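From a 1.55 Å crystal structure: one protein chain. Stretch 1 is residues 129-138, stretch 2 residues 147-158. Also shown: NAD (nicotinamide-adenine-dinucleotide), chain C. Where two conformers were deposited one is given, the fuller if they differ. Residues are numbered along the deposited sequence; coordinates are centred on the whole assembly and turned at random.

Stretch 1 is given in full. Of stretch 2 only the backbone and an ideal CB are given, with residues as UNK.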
ATOM      1  N   TYR A 129     -33.861  10.506  16.079  1.00 11.54           N
ATOM      2  CA  TYR A 129     -33.019   9.566  16.826  1.00 10.93           C
ATOM      3  C   TYR A 129     -31.643   9.412  16.170  1.00 12.95           C
ATOM      4  O   TYR A 129     -31.281   8.343  15.692  1.00 11.16           O
ATOM      5  CB  TYR A 129     -33.724   8.208  16.977  1.00 11.37           C
ATOM      6  CG  TYR A 129     -34.855   8.294  17.975  1.00 10.74           C
ATOM      7  CD1 TYR A 129     -34.605   8.171  19.338  1.00 13.07           C
ATOM      8  CD2 TYR A 129     -36.152   8.551  17.563  1.00 11.66           C
ATOM      9  CE1 TYR A 129     -35.628   8.287  20.275  1.00 12.90           C
ATOM     10  CE2 TYR A 129     -37.194   8.661  18.497  1.00 12.86           C
ATOM     11  CZ  TYR A 129     -36.910   8.525  19.842  1.00 14.21           C
ATOM     12  OH  TYR A 129     -37.918   8.639  20.768  1.00 14.75           O
ATOM     13  N   PRO A 130     -30.858  10.494  16.170  1.00 12.00           N
ATOM     14  CA  PRO A 130     -29.552  10.488  15.502  1.00 11.45           C
ATOM     15  C   PRO A 130     -28.602   9.483  16.128  1.00 14.10           C
ATOM     16  O   PRO A 130     -27.569   9.162  15.524  1.00 12.33           O
ATOM     17  CB  PRO A 130     -29.043  11.922  15.699  1.00 13.23           C
ATOM     18  CG  PRO A 130     -29.805  12.431  16.908  1.00 10.88           C
ATOM     19  CD  PRO A 130     -31.143  11.777  16.834  1.00 12.35           C
ATOM     20  N   GLU A 131     -28.942   8.979  17.315  1.00 11.76           N
ATOM     21  CA  GLU A 131     -28.084   8.022  17.992  1.00 12.82           C
ATOM     22  C   GLU A 131     -27.998   6.688  17.261  1.00 12.00           C
ATOM     23  O   GLU A 131     -27.040   5.937  17.484  1.00 11.86           O
ATOM     24  CB  GLU A 131     -28.549   7.782  19.430  1.00 12.70           C
ATOM     25  CG  GLU A 131     -28.767   9.048  20.228  1.00 13.01           C
ATOM     26  CD  GLU A 131     -30.158   9.620  20.024  1.00 16.99           C
ATOM     27  OE1 GLU A 131     -30.964   9.008  19.292  1.00 15.16           O
ATOM     28  OE2 GLU A 131     -30.450  10.660  20.625  1.00 18.80           O
ATOM     29  N   ARG A 132     -28.972   6.384  16.399  1.00 10.30           N
ATOM     30  CA  ARG A 132     -28.940   5.141  15.627  0.96 10.78           C
ATOM     31  C   ARG A 132     -28.428   5.373  14.201  1.00 10.02           C
ATOM     32  O   ARG A 132     -28.568   4.496  13.330  1.00  9.68           O
ATOM     33  CB  ARG A 132     -30.326   4.456  15.593  0.96 11.67           C
ATOM     34  CG  ARG A 132     -31.549   5.340  15.289  0.96  9.17           C
ATOM     35  CD  ARG A 132     -31.595   5.889  13.844  0.96  9.84           C
ATOM     36  NE  ARG A 132     -32.765   6.761  13.692  0.96 11.63           N
ATOM     37  CZ  ARG A 132     -33.970   6.329  13.329  0.96 12.84           C
ATOM     38  NH1 ARG A 132     -34.165   5.046  13.042  0.96 11.61           N
ATOM     39  NH2 ARG A 132     -34.988   7.187  13.250  0.96 12.74           N
ATOM     40  N   MET A 133     -27.842   6.542  13.957  1.00 10.67           N
ATOM     41  CA  MET A 133     -27.185   6.790  12.672  0.58 10.31           C
ATOM     42  C   MET A 133     -25.676   6.737  12.839  1.00 12.93           C
ATOM     43  O   MET A 133     -25.126   7.241  13.811  1.00 12.05           O
ATOM     44  CB  MET A 133     -27.588   8.127  12.061  0.58 11.60           C
ATOM     45  CG  MET A 133     -26.729   8.471  10.841  0.58 14.13           C
ATOM     46  SD  MET A 133     -27.341   9.823   9.843  0.58 12.73           S
ATOM     47  CE  MET A 133     -28.708   9.039   9.004  0.58 12.24           C
ATOM     48  N   VAL A 134     -25.015   6.109  11.872  1.00  9.93           N
ATOM     49  CA  VAL A 134     -23.600   5.784  11.973  1.00 11.08           C
ATOM     50  C   VAL A 134     -22.997   5.719  10.583  1.00 11.32           C
ATOM     51  O   VAL A 134     -23.718   5.523   9.596  1.00 11.92           O
ATOM     52  CB  VAL A 134     -23.428   4.421  12.707  1.00 10.69           C
ATOM     53  CG1 VAL A 134     -24.043   3.278  11.893  1.00 11.65           C
ATOM     54  CG2 VAL A 134     -21.976   4.123  13.049  1.00 12.41           C
ATOM     55  N   GLY A 135     -21.684   5.886  10.491  1.00  9.51           N
ATOM     56  CA  GLY A 135     -21.000   5.623   9.241  1.00  9.72           C
ATOM     57  C   GLY A 135     -20.649   4.155   9.109  1.00  9.45           C
ATOM     58  O   GLY A 135     -20.168   3.538  10.057  1.00  9.68           O
ATOM     59  N   MET A 136     -20.939   3.585   7.941  1.00  9.46           N
ATOM     60  CA  MET A 136     -20.524   2.230   7.599  1.00  8.88           C
ATOM     61  C   MET A 136     -19.882   2.342   6.226  1.00 10.43           C
ATOM     62  O   MET A 136     -20.564   2.302   5.200  1.00 10.33           O
ATOM     63  CB  MET A 136     -21.712   1.265   7.589  1.00 10.49           C
ATOM     64  CG  MET A 136     -21.351  -0.187   7.360  1.00 10.41           C
ATOM     65  SD  MET A 136     -22.857  -1.130   7.035  1.00 11.06           S
ATOM     66  CE  MET A 136     -22.245  -2.810   7.229  1.00 10.91           C
ATOM     67  N   HIS A 137     -18.564   2.520   6.220  1.00  9.80           N
ATOM     68  CA  HIS A 137     -17.873   2.937   5.015  1.00 10.86           C
ATOM     69  C   HIS A 137     -17.170   1.755   4.362  1.00 11.11           C
ATOM     70  O   HIS A 137     -16.153   1.275   4.850  1.00 11.22           O
ATOM     71  CB  HIS A 137     -16.881   4.049   5.346  1.00 12.67           C
ATOM     72  CG  HIS A 137     -16.097   4.520   4.169  1.00 10.81           C
ATOM     73  ND1 HIS A 137     -14.732   4.359   4.084  1.00 13.86           N
ATOM     74  CD2 HIS A 137     -16.481   5.138   3.026  1.00 11.80           C
ATOM     75  CE1 HIS A 137     -14.305   4.866   2.940  1.00 13.95           C
ATOM     76  NE2 HIS A 137     -15.344   5.351   2.281  1.00 12.04           N
ATOM     77  N   TRP A 138     -17.762   1.281   3.273  1.00 10.28           N
ATOM     78  CA  TRP A 138     -17.228   0.179   2.495  1.00 10.29           C
ATOM     79  C   TRP A 138     -16.164   0.677   1.535  1.00 12.02           C
ATOM     80  O   TRP A 138     -15.970   1.884   1.380  1.00 13.34           O
ATOM     81  CB  TRP A 138     -18.346  -0.499   1.711  1.00 10.26           C
ATOM     82  CG  TRP A 138     -19.440  -1.118   2.541  1.00 10.24           C
ATOM     83  CD1 TRP A 138     -20.313  -0.479   3.389  1.00 10.97           C
ATOM     84  CD2 TRP A 138     -19.803  -2.498   2.556  1.00  9.99           C
ATOM     85  NE1 TRP A 138     -21.190  -1.392   3.943  1.00 10.82           N
ATOM     86  CE2 TRP A 138     -20.892  -2.639   3.449  1.00 10.65           C
ATOM     87  CE3 TRP A 138     -19.307  -3.637   1.906  1.00 11.38           C
ATOM     88  CZ2 TRP A 138     -21.494  -3.871   3.698  1.00 11.28           C
ATOM     89  CZ3 TRP A 138     -19.900  -4.865   2.165  1.00 10.37           C
ATOM     90  CH2 TRP A 138     -20.986  -4.970   3.051  1.00 11.61           C
ATOM     91  N   UNK A 147     -12.698  -5.178   4.376  1.00 10.26           N
ATOM     92  CA  UNK A 147     -12.615  -4.257   5.496  1.00 10.75           C
ATOM     93  C   UNK A 147     -13.646  -3.150   5.368  1.00 10.90           C
ATOM     94  O   UNK A 147     -13.796  -2.556   4.300  1.00  9.98           O
ATOM     95  CB  UNK A 147     -11.209  -3.661   5.595  1.00 10.75           C
ATOM     96  N   UNK A 148     -14.353  -2.886   6.464  1.00  9.27           N
ATOM     97  CA  UNK A 148     -15.357  -1.832   6.545  1.00  8.00           C
ATOM     98  C   UNK A 148     -15.096  -0.964   7.757  1.00  8.84           C
ATOM     99  O   UNK A 148     -14.879  -1.485   8.851  1.00 10.92           O
ATOM    100  CB  UNK A 148     -16.767  -2.422   6.604  1.00  8.00           C
ATOM    101  N   UNK A 149     -15.109   0.355   7.557  1.00  7.86           N
ATOM    102  CA  UNK A 149     -14.969   1.298   8.667  1.00  9.07           C
ATOM    103  C   UNK A 149     -16.317   1.582   9.321  1.00  9.21           C
ATOM    104  O   UNK A 149     -17.309   1.801   8.625  1.00 10.38           O
ATOM    105  CB  UNK A 149     -14.337   2.604   8.181  1.00  9.07           C
ATOM    106  N   UNK A 150     -16.342   1.599  10.649  1.00  8.72           N
ATOM    107  CA  UNK A 150     -17.546   1.939  11.407  1.00 11.21           C
ATOM    108  C   UNK A 150     -17.271   3.232  12.168  1.00  8.54           C
ATOM    109  O   UNK A 150     -16.333   3.279  12.976  1.00 11.28           O
ATOM    110  CB  UNK A 150     -17.946   0.811  12.360  1.00 11.21           C
ATOM    111  N   UNK A 151     -18.042   4.282  11.890  1.00  9.30           N
ATOM    112  CA  UNK A 151     -17.734   5.609  12.426  1.00 10.50           C
ATOM    113  C   UNK A 151     -18.887   6.286  13.146  1.00 11.13           C
ATOM    114  O   UNK A 151     -19.870   6.686  12.530  1.00 10.54           O
ATOM    115  CB  UNK A 151     -17.265   6.518  11.288  1.00 10.50           C
ATOM    116  N   UNK A 152     -18.730   6.484  14.447  1.00  9.67           N
ATOM    117  CA  UNK A 152     -19.709   7.266  15.181  1.00 10.92           C
ATOM    118  C   UNK A 152     -19.619   8.752  14.867  1.00 10.77           C
ATOM    119  O   UNK A 152     -18.529   9.327  14.793  1.00 11.08           O
ATOM    120  CB  UNK A 152     -19.532   7.043  16.684  1.00 10.92           C
ATOM    121  N   UNK A 153     -20.774   9.389  14.696  1.00 11.16           N
ATOM    122  CA  UNK A 153     -20.837  10.840  14.762  1.00 11.82           C
ATOM    123  C   UNK A 153     -20.935  11.260  16.223  1.00 13.52           C
ATOM    124  O   UNK A 153     -21.000  10.412  17.113  1.00 13.34           O
ATOM    125  CB  UNK A 153     -22.020  11.379  13.955  1.00 11.82           C
ATOM    126  N   UNK A 154     -20.951  12.567  16.470  1.00 12.66           N
ATOM    127  CA  UNK A 154     -20.971  13.073  17.834  0.58 15.38           C
ATOM    128  C   UNK A 154     -22.149  12.538  18.653  1.00 17.26           C
ATOM    129  O   UNK A 154     -22.020  12.341  19.865  1.00 16.47           O
ATOM    130  CB  UNK A 154     -21.013  14.602  17.812  0.58 15.38           C
ATOM    131  N   UNK A 155     -23.271  12.279  17.989  1.00 13.09           N
ATOM    132  CA  UNK A 155     -24.482  11.840  18.678  1.00 11.69           C
ATOM    133  C   UNK A 155     -24.725  10.337  18.568  1.00 13.68           C
ATOM    134  O   UNK A 155     -25.696   9.825  19.115  1.00 13.30           O
ATOM    135  CB  UNK A 155     -25.692  12.592  18.120  1.00 11.69           C
ATOM    136  N   UNK A 156     -23.857   9.622  17.859  1.00 12.78           N
ATOM    137  CA  UNK A 156     -24.065   8.185  17.682  1.00 11.68           C
ATOM    138  C   UNK A 156     -23.885   7.416  18.992  1.00 12.12           C
ATOM    139  O   UNK A 156     -22.905   7.617  19.708  1.00 14.63           O
ATOM    140  CB  UNK A 156     -23.101   7.642  16.625  1.00 11.68           C
ATOM    141  N   UNK A 157     -24.839   6.543  19.311  1.00 12.42           N
ATOM    142  CA  UNK A 157     -24.723   5.719  20.509  1.00 14.52           C
ATOM    143  C   UNK A 157     -23.608   4.702  20.338  1.00 15.76           C
ATOM    144  O   UNK A 157     -23.463   4.112  19.272  1.00 13.37           O
ATOM    145  CB  UNK A 157     -26.046   5.014  20.814  1.00 14.52           C
ATOM    146  N   UNK A 158     -22.806   4.498  21.391  1.00 14.86           N
ATOM    147  CA  UNK A 158     -21.794   3.441  21.353  1.00 14.61           C
ATOM    148  C   UNK A 158     -22.407   2.087  20.982  1.00 14.74           C
ATOM    149  O   UNK A 158     -21.765   1.324  20.262  1.00 16.44           O
ATOM    150  CB  UNK A 158     -21.087   3.340  22.706  1.00 14.61           C
TER
HETATM  151  PA  NAD C 402     -22.777   6.286  -7.723  0.74 14.21           P
HETATM  152  O1A NAD C 402     -22.885   7.693  -8.287  0.74 16.80           O
HETATM  153  O2A NAD C 402     -22.104   5.185  -8.528  0.74 12.72           O
HETATM  154  O5B NAD C 402     -24.266   5.794  -7.358  0.74 16.41           O
HETATM  155  C5B NAD C 402     -25.207   6.642  -6.699  0.74 13.93           C
HETATM  156  C4B NAD C 402     -26.593   6.057  -6.928  0.74 13.34           C
HETATM  157  O4B NAD C 402     -27.539   6.736  -6.101  0.74 15.33           O
HETATM  158  C3B NAD C 402     -27.037   6.237  -8.379  0.74 13.40           C
HETATM  159  O3B NAD C 402     -27.390   4.971  -8.951  0.74 14.85           O
HETATM  160  C2B NAD C 402     -28.234   7.175  -8.276  0.74 16.35           C
HETATM  161  O2B NAD C 402     -29.251   6.954  -9.266  0.74 14.01           O
HETATM  162  C1B NAD C 402     -28.737   6.873  -6.879  0.74 16.90           C
HETATM  163  N9A NAD C 402     -29.587   7.905  -6.260  0.74 15.61           N
HETATM  164  C8A NAD C 402     -29.502   9.239  -6.391  0.74 15.88           C
HETATM  165  N7A NAD C 402     -30.449   9.854  -5.639  0.74 16.06           N
HETATM  166  C5A NAD C 402     -31.153   8.900  -5.008  0.74 14.95           C
HETATM  167  C6A NAD C 402     -32.288   8.850  -4.070  0.74 15.32           C
HETATM  168  N6A NAD C 402     -32.887   9.983  -3.629  0.74 18.27           N
HETATM  169  N1A NAD C 402     -32.712   7.634  -3.664  0.74 16.13           N
HETATM  170  C2A NAD C 402     -32.136   6.497  -4.091  0.74 16.15           C
HETATM  171  N3A NAD C 402     -31.101   6.469  -4.945  0.74 14.11           N
HETATM  172  C4A NAD C 402     -30.583   7.618  -5.429  0.74 13.08           C
HETATM  173  O3  NAD C 402     -22.147   6.435  -6.247  0.74 13.31           O
HETATM  174  PN  NAD C 402     -21.210   5.369  -5.487  0.74 14.51           P
HETATM  175  O1N NAD C 402     -19.801   5.448  -6.044  0.74 16.11           O
HETATM  176  O2N NAD C 402     -21.872   4.013  -5.385  0.74 12.97           O
HETATM  177  O5D NAD C 402     -21.163   6.001  -4.015  0.74 13.40           O
HETATM  178  C5D NAD C 402     -22.335   6.092  -3.194  0.74 12.98           C
HETATM  179  C4D NAD C 402     -21.897   6.585  -1.820  0.74 11.07           C
HETATM  180  O4D NAD C 402     -20.884   5.701  -1.348  0.74 13.77           O
HETATM  181  C3D NAD C 402     -21.261   7.965  -1.865  0.74 12.55           C
HETATM  182  O3D NAD C 402     -21.519   8.589  -0.605  0.74 13.17           O
HETATM  183  C2D NAD C 402     -19.774   7.684  -1.963  0.74 12.44           C
HETATM  184  O2D NAD C 402     -18.987   8.725  -1.376  0.74 12.12           O
HETATM  185  C1D NAD C 402     -19.652   6.408  -1.148  0.74 12.46           C
HETATM  186  N1N NAD C 402     -18.520   5.541  -1.513  0.74 13.62           N
HETATM  187  C2N NAD C 402     -18.052   5.450  -2.774  0.74 14.64           C
HETATM  188  C3N NAD C 402     -16.987   4.592  -3.062  0.74 13.56           C
HETATM  189  C7N NAD C 402     -16.390   4.469  -4.439  0.74 19.73           C
HETATM  190  O7N NAD C 402     -17.044   4.685  -5.448  0.74 18.88           O
HETATM  191  N7N NAD C 402     -15.103   4.133  -4.509  0.74 12.90           N
HETATM  192  C4N NAD C 402     -16.421   3.831  -2.045  0.74 16.05           C
HETATM  193  C5N NAD C 402     -16.936   3.938  -0.760  0.74 13.97           C
HETATM  194  C6N NAD C 402     -17.998   4.799  -0.526  0.74 12.66           C

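Position 147 points its CA-to-CB bond away from stretch 1, and no atom of stretch 1 lies near its CB. Many side chains would fit. It is Met 147. Its O accepts a hydrogen bond from a water that also donates to His 137 O.

Position 148 points sideways, but the Trp 138 ring and the Met 136 chain lie within reach. A branched or long apolar residue would suit. It is Ile 148. Its CD1 sits over one face of the Trp 138 six-membered ring, 3.4 Å from the centroid, a CH-pi contact. Its CG2 packs 3.8 Å from Met 136 CG.

Position 149 pairs with His 137 through two backbone hydrogen bonds, and both side chains lie on the same face of the sheet. The imidazole offers ND1 on this side, so an acceptor such as Asp, Glu, Asn or Gln would suit. It is Glu 149. Its OE1 accepts a hydrogen bond from His 137 ND1 at 2.7 Å, near the ring plane.

Position 150 pairs with Met 136, on that residue's face, with Val 134 CG2 5.3 Å from the ideal CB. Val, Ile or Leu would suit. It is Val 150, whose CG1 is 4.0 Å from Val 134 CG2.

Position 151 pairs with Gly 135, which leaves space on the face shared with His 137. An apolar chain could use it. It is Ile 151. Its CD1 lies 3.9 Å from His 137 CB and would be only 3.1 Å from an ideal CB on Gly 135. Gly 135 N donates a hydrogen bond to Ile 151 O at 2.8 Å.

Position 152 points away, and many residues would suit. It is Ala 152.

Position 153 points sideways and starts a type I turn. Its backbone angles do not demand glycine. It is Gly 153.

Position 154 is out of reach of stretch 1, so a polar residue is one good choice. It is Glu 154.

Position 155 points toward Pro 130. A chain with a long aliphatic part would suit. It is Lys 155, whose CD lies 3.7 Å from Pro 130 CG while its end leads away.

Position 156 has its ideal CB 3.5 Å from Met 133 O, so a short donor, Ser or Thr, would suit. It is Thr 156. OG1 donates to Met 133 O at 2.6 Å and accepts from Gly 153 N at 2.8 Å, bracing the turn.

Position 157 has its ideal CB 3.6 Å from Glu 131 O; a small residue fits. It is Ala 157, whose N donates to Glu 131 O at 2.9 Å.

Position 158 points away, which leaves the choice open; its phi of -53° also allows proline. It is Pro 158, in the helix.

Stretch 2 (147-158) MIEVIAGEKTAP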
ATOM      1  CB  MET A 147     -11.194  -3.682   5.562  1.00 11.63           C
ATOM      2  CG  MET A 147     -10.914  -2.729   6.729  1.00 10.75           C
ATOM      3  SD  MET A 147     -11.500  -1.036   6.493  1.00 11.14           S
ATOM      4  CE  MET A 147     -10.692  -0.525   4.975  1.00 11.41           C
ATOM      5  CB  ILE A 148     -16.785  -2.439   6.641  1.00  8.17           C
ATOM      6  CG1 ILE A 148     -17.091  -3.276   5.395  1.00  9.81           C
ATOM      7  CG2 ILE A 148     -17.825  -1.346   6.792  1.00 10.58           C
ATOM      8  CD1 ILE A 148     -18.344  -4.147   5.530  1.00 12.01           C
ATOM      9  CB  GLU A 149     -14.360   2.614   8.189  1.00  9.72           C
ATOM     10  CG  GLU A 149     -12.917   2.496   7.678  1.00  8.74           C
ATOM     11  CD  GLU A 149     -12.423   3.815   7.155  1.00 10.04           C
ATOM     12  OE1 GLU A 149     -12.978   4.287   6.143  1.00 11.49           O
ATOM     13  OE2 GLU A 149     -11.491   4.373   7.765  1.00  9.55           O
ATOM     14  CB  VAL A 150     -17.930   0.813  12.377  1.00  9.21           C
ATOM     15  CG1 VAL A 150     -19.253   1.143  13.049  1.00 11.02           C
ATOM     16  CG2 VAL A 150     -18.043  -0.522  11.629  1.00 11.29           C
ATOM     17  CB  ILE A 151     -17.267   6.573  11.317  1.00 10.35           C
ATOM     18  CG1 ILE A 151     -16.264   5.888  10.379  1.00  9.38           C
ATOM     19  CG2 ILE A 151     -16.676   7.844  11.931  1.00 13.47           C
ATOM     20  CD1 ILE A 151     -16.856   5.431   9.037  1.00  9.84           C
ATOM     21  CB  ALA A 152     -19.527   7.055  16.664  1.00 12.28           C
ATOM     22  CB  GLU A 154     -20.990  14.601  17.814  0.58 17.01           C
ATOM     23  CG  GLU A 154     -20.879  15.240  19.182  0.58 20.86           C
ATOM     24  CD  GLU A 154     -19.497  15.097  19.790  0.58 28.49           C
ATOM     25  OE1 GLU A 154     -18.544  14.753  19.057  0.58 25.69           O
ATOM     26  OE2 GLU A 154     -19.362  15.342  21.008  0.58 26.05           O
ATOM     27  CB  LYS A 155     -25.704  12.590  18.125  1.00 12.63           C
ATOM     28  CG  LYS A 155     -25.713  14.096  18.377  1.00 17.63           C
ATOM     29  CD  LYS A 155     -27.017  14.706  17.847  1.00 16.80           C
ATOM     30  CE  LYS A 155     -27.079  16.212  18.081  1.00 22.17           C
ATOM     31  NZ  LYS A 155     -26.911  16.565  19.519  1.00 28.03           N
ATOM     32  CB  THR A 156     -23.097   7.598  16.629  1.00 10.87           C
ATOM     33  OG1 THR A 156     -23.266   8.282  15.380  1.00 11.31           O
ATOM     34  CG2 THR A 156     -23.343   6.121  16.421  1.00 13.99           C
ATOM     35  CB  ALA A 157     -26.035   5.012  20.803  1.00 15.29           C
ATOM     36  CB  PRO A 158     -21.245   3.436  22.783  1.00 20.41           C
ATOM     37  CG  PRO A 158     -21.378   4.859  23.207  1.00 20.71           C
ATOM     38  CD  PRO A 158     -22.685   5.338  22.596  1.00 15.76           C
TER
HETATM   39  O   HOH W   1     -13.795   0.229   3.769  1.00 10.64           O
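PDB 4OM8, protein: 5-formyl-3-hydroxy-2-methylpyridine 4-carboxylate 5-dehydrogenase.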